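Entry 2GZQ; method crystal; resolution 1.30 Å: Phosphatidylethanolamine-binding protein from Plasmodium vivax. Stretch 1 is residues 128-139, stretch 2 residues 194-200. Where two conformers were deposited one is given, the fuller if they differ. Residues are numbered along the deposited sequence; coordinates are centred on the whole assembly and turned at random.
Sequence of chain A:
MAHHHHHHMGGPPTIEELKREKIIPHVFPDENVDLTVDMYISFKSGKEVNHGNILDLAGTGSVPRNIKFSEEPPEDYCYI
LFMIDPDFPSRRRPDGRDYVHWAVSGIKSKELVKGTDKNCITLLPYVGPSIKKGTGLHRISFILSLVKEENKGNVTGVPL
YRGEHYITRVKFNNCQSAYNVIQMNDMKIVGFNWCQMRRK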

# COMPACT_ATOMS: atom_id res chain seq x y z
N GLY A 128 -1.86 10.84 5.40
CA GLY A 128 -0.51 10.93 4.84
C GLY A 128 0.58 10.46 5.78
O GLY A 128 0.34 10.27 6.98
N PRO A 129 1.80 10.25 5.25
CA PRO A 129 2.96 9.78 6.01
C PRO A 129 3.18 10.48 7.30
O PRO A 129 3.03 11.69 7.42
N SER A 130 3.57 9.68 8.27
CA SER A 130 3.75 10.12 9.63
C SER A 130 5.21 9.99 9.98
O SER A 130 5.64 8.94 10.48
N ILE A 131 5.99 11.03 9.69
CA ILE A 131 7.44 10.90 9.79
C ILE A 131 8.03 12.06 10.59
O ILE A 131 7.99 13.21 10.16
N LYS A 132 8.61 11.75 11.74
CA LYS A 132 9.34 12.74 12.53
C LYS A 132 10.74 12.94 11.99
O LYS A 132 11.35 12.02 11.44
N LYS A 133 11.28 14.12 12.18
CA LYS A 133 12.70 14.36 11.94
C LYS A 133 13.60 13.38 12.69
O LYS A 133 13.39 13.10 13.86
N GLY A 134 14.63 12.90 12.00
CA GLY A 134 15.65 12.08 12.63
C GLY A 134 15.32 10.61 12.66
O GLY A 134 15.95 9.88 13.38
N THR A 135 14.34 10.17 11.87
CA THR A 135 13.85 8.79 11.90
C THR A 135 14.20 8.00 10.65
O THR A 135 13.58 6.97 10.37
N GLY A 136 15.20 8.46 9.91
CA GLY A 136 15.72 7.71 8.78
C GLY A 136 14.82 7.82 7.55
O GLY A 136 13.88 8.61 7.51
N LEU A 137 15.13 7.04 6.52
CA LEU A 137 14.32 6.97 5.33
C LEU A 137 13.26 5.89 5.52
O LEU A 137 13.56 4.75 5.92
N HIS A 138 12.03 6.22 5.23
CA HIS A 138 10.90 5.32 5.33
C HIS A 138 10.52 4.82 3.96
O HIS A 138 10.31 5.63 3.05
N ARG A 139 10.41 3.51 3.82
CA ARG A 139 10.01 2.88 2.56
C ARG A 139 8.49 2.84 2.46
O ARG A 139 7.88 1.81 2.70
N TRP A 194 7.03 1.61 -4.39
CA TRP A 194 7.42 2.25 -3.14
C TRP A 194 8.30 3.44 -3.45
O TRP A 194 8.81 3.58 -4.56
N CYS A 195 8.48 4.28 -2.43
CA CYS A 195 9.43 5.38 -2.47
C CYS A 195 10.11 5.45 -1.12
O CYS A 195 9.74 4.72 -0.20
N GLN A 196 11.12 6.31 -1.03
CA GLN A 196 11.77 6.61 0.24
C GLN A 196 11.44 8.03 0.67
O GLN A 196 11.54 8.96 -0.14
N MSE A 197 11.05 8.23 1.92
CA MSE A 197 10.70 9.55 2.41
C MSE A 197 11.38 9.80 3.74
O MSE A 197 11.47 8.90 4.57
N ARG A 198 11.86 11.03 3.94
CA ARG A 198 12.33 11.46 5.24
C ARG A 198 11.83 12.87 5.51
O ARG A 198 11.39 13.55 4.58
N ARG A 199 11.82 13.27 6.77
CA ARG A 199 11.55 14.65 7.08
C ARG A 199 12.82 15.48 7.10
O ARG A 199 13.77 15.19 7.83
N LYS A 200 12.83 16.52 6.28
CA LYS A 200 13.88 17.53 6.33
C LYS A 200 13.77 18.37 7.60
O LYS A 200 14.55 18.20 8.54

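A short antiparallel pairing can anchor a long loop if side chains and water take over where backbone bonding stops, and the C-terminal strand of this protein is a worked example. The anchor is His138 with Met197: His138 N donates to Met197 O (2.8 Å) and Met197 N to His138 O (2.9 Å), and both side chains lie on the same face of the sheet.

Apolar packing of Pro129 and Ile131 against Met197 extends that face. Met197, a selenomethionine (m, t, p), brings SE to 3.5 Å from Pro129 CG, while Ile131 (m, t), pointing toward the strand, sets CD1 3.7 Å from Met197 CB. Away from that face, Leu137 (m, t) points sideways and sets CD2 3.8 Å from Arg198 CD.

The polar work falls largely to Arg199 (t, t, m), whose CB points toward the loop. Its NE donates to Ile131 O at 2.6 Å, nearly straight; NH2 adds a weak bond to the same oxygen at 3.4 Å. Within the loop, His138 NE2 donates to Thr135 OG1 (2.9 Å), which donates to Lys132 O (2.7 Å), bracing the type II turn.

Waters complete the seam. One joins Pro129 O and Ile131 N to Arg199 NH2, the last weakly; another bridges Gly134 N and Arg199 O. A third donates to Gly136 O and weakly accepts from Arg199 N.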

# COMPACT_ATOMS: atom_id res chain seq x y z
CB PRO A 129 4.13 9.99 5.05
CG PRO A 129 3.51 9.84 3.71
CD PRO A 129 2.14 10.44 3.83
CB SER A 130 2.90 9.26 10.55
OG SER A 130 3.05 9.64 11.90
CB ILE A 131 8.10 10.85 8.38
CG1 ILE A 131 7.55 9.69 7.57
CG2 ILE A 131 9.63 10.76 8.53
CD1 ILE A 131 8.06 9.63 6.15
CB LYS A 132 9.42 12.33 14.00
CG LYS A 132 8.08 12.19 14.69
CD LYS A 132 7.13 13.34 14.36
CE LYS A 132 5.82 12.83 13.77
NZ LYS A 132 5.07 13.89 13.04
CB LYS A 133 13.06 15.80 12.31
CG LYS A 133 14.07 16.44 11.37
CD LYS A 133 15.45 15.81 11.52
CE LYS A 133 16.13 16.25 12.81
NZ LYS A 133 17.04 15.20 13.36
CB THR A 135 12.34 8.73 12.13
OG1 THR A 135 11.64 9.39 11.06
CG2 THR A 135 12.01 9.39 13.46
CB LEU A 137 15.19 6.64 4.13
CG LEU A 137 16.11 7.76 3.69
CD1 LEU A 137 17.28 7.19 2.88
CD2 LEU A 137 15.34 8.76 2.86
CB HIS A 138 9.71 6.04 5.95
CG HIS A 138 9.92 6.52 7.34
ND1 HIS A 138 9.02 6.26 8.35
CD2 HIS A 138 10.89 7.28 7.90
CE1 HIS A 138 9.43 6.82 9.47
NE2 HIS A 138 10.58 7.43 9.23
CB ARG A 139 10.63 1.48 2.48
CG ARG A 139 12.17 1.53 2.47
CD ARG A 139 12.80 0.19 2.75
NE ARG A 139 12.56 -0.20 4.14
CZ ARG A 139 12.88 -1.38 4.65
NH1 ARG A 139 13.48 -2.32 3.91
NH2 ARG A 139 12.61 -1.63 5.91
CB TRP A 194 8.15 1.26 -2.18
CG TRP A 194 9.62 1.07 -2.47
CD1 TRP A 194 10.63 1.55 -1.72
CD2 TRP A 194 10.22 0.36 -3.55
NE1 TRP A 194 11.85 1.19 -2.26
CE2 TRP A 194 11.62 0.44 -3.38
CE3 TRP A 194 9.72 -0.35 -4.64
CZ2 TRP A 194 12.53 -0.14 -4.30
CZ3 TRP A 194 10.62 -0.94 -5.55
CH2 TRP A 194 12.01 -0.82 -5.37
CB CYS A 195 8.69 6.69 -2.80
SG CYS A 195 7.49 7.23 -1.58
CB GLN A 196 13.27 6.45 0.09
CG GLN A 196 13.80 5.04 -0.22
CD GLN A 196 15.30 5.08 -0.50
OE1 GLN A 196 16.09 4.97 0.42
NE2 GLN A 196 15.68 5.23 -1.76
CB MSE A 197 9.19 9.67 2.63
CG MSE A 197 8.37 9.78 1.38
SE MSE A 197 6.47 10.03 1.77
CE MSE A 197 6.43 11.90 1.90
CB ARG A 198 13.86 11.40 5.31
CG ARG A 198 14.59 12.24 4.28
CD ARG A 198 16.13 12.16 4.43
NE ARG A 198 16.63 12.68 5.70
CZ ARG A 198 16.99 13.95 5.89
NH1 ARG A 198 16.89 14.83 4.91
NH2 ARG A 198 17.45 14.33 7.07
CB ARG A 199 10.75 14.81 8.37
CG ARG A 199 10.32 16.26 8.62
CD ARG A 199 9.50 16.41 9.87
NE ARG A 199 8.19 15.79 9.75
CZ ARG A 199 7.09 16.42 9.36
NH1 ARG A 199 7.14 17.71 9.03
NH2 ARG A 199 5.94 15.77 9.29
CB LYS A 200 13.78 18.44 5.10
CG LYS A 200 13.55 17.69 3.80
CD LYS A 200 13.53 18.62 2.60
CE LYS A 200 14.92 18.78 2.00
NZ LYS A 200 15.55 17.47 1.65
O HOH W 1 4.57 13.29 8.80
O HOH W 2 13.12 10.98 8.79
O HOH W 3 14.73 13.16 9.11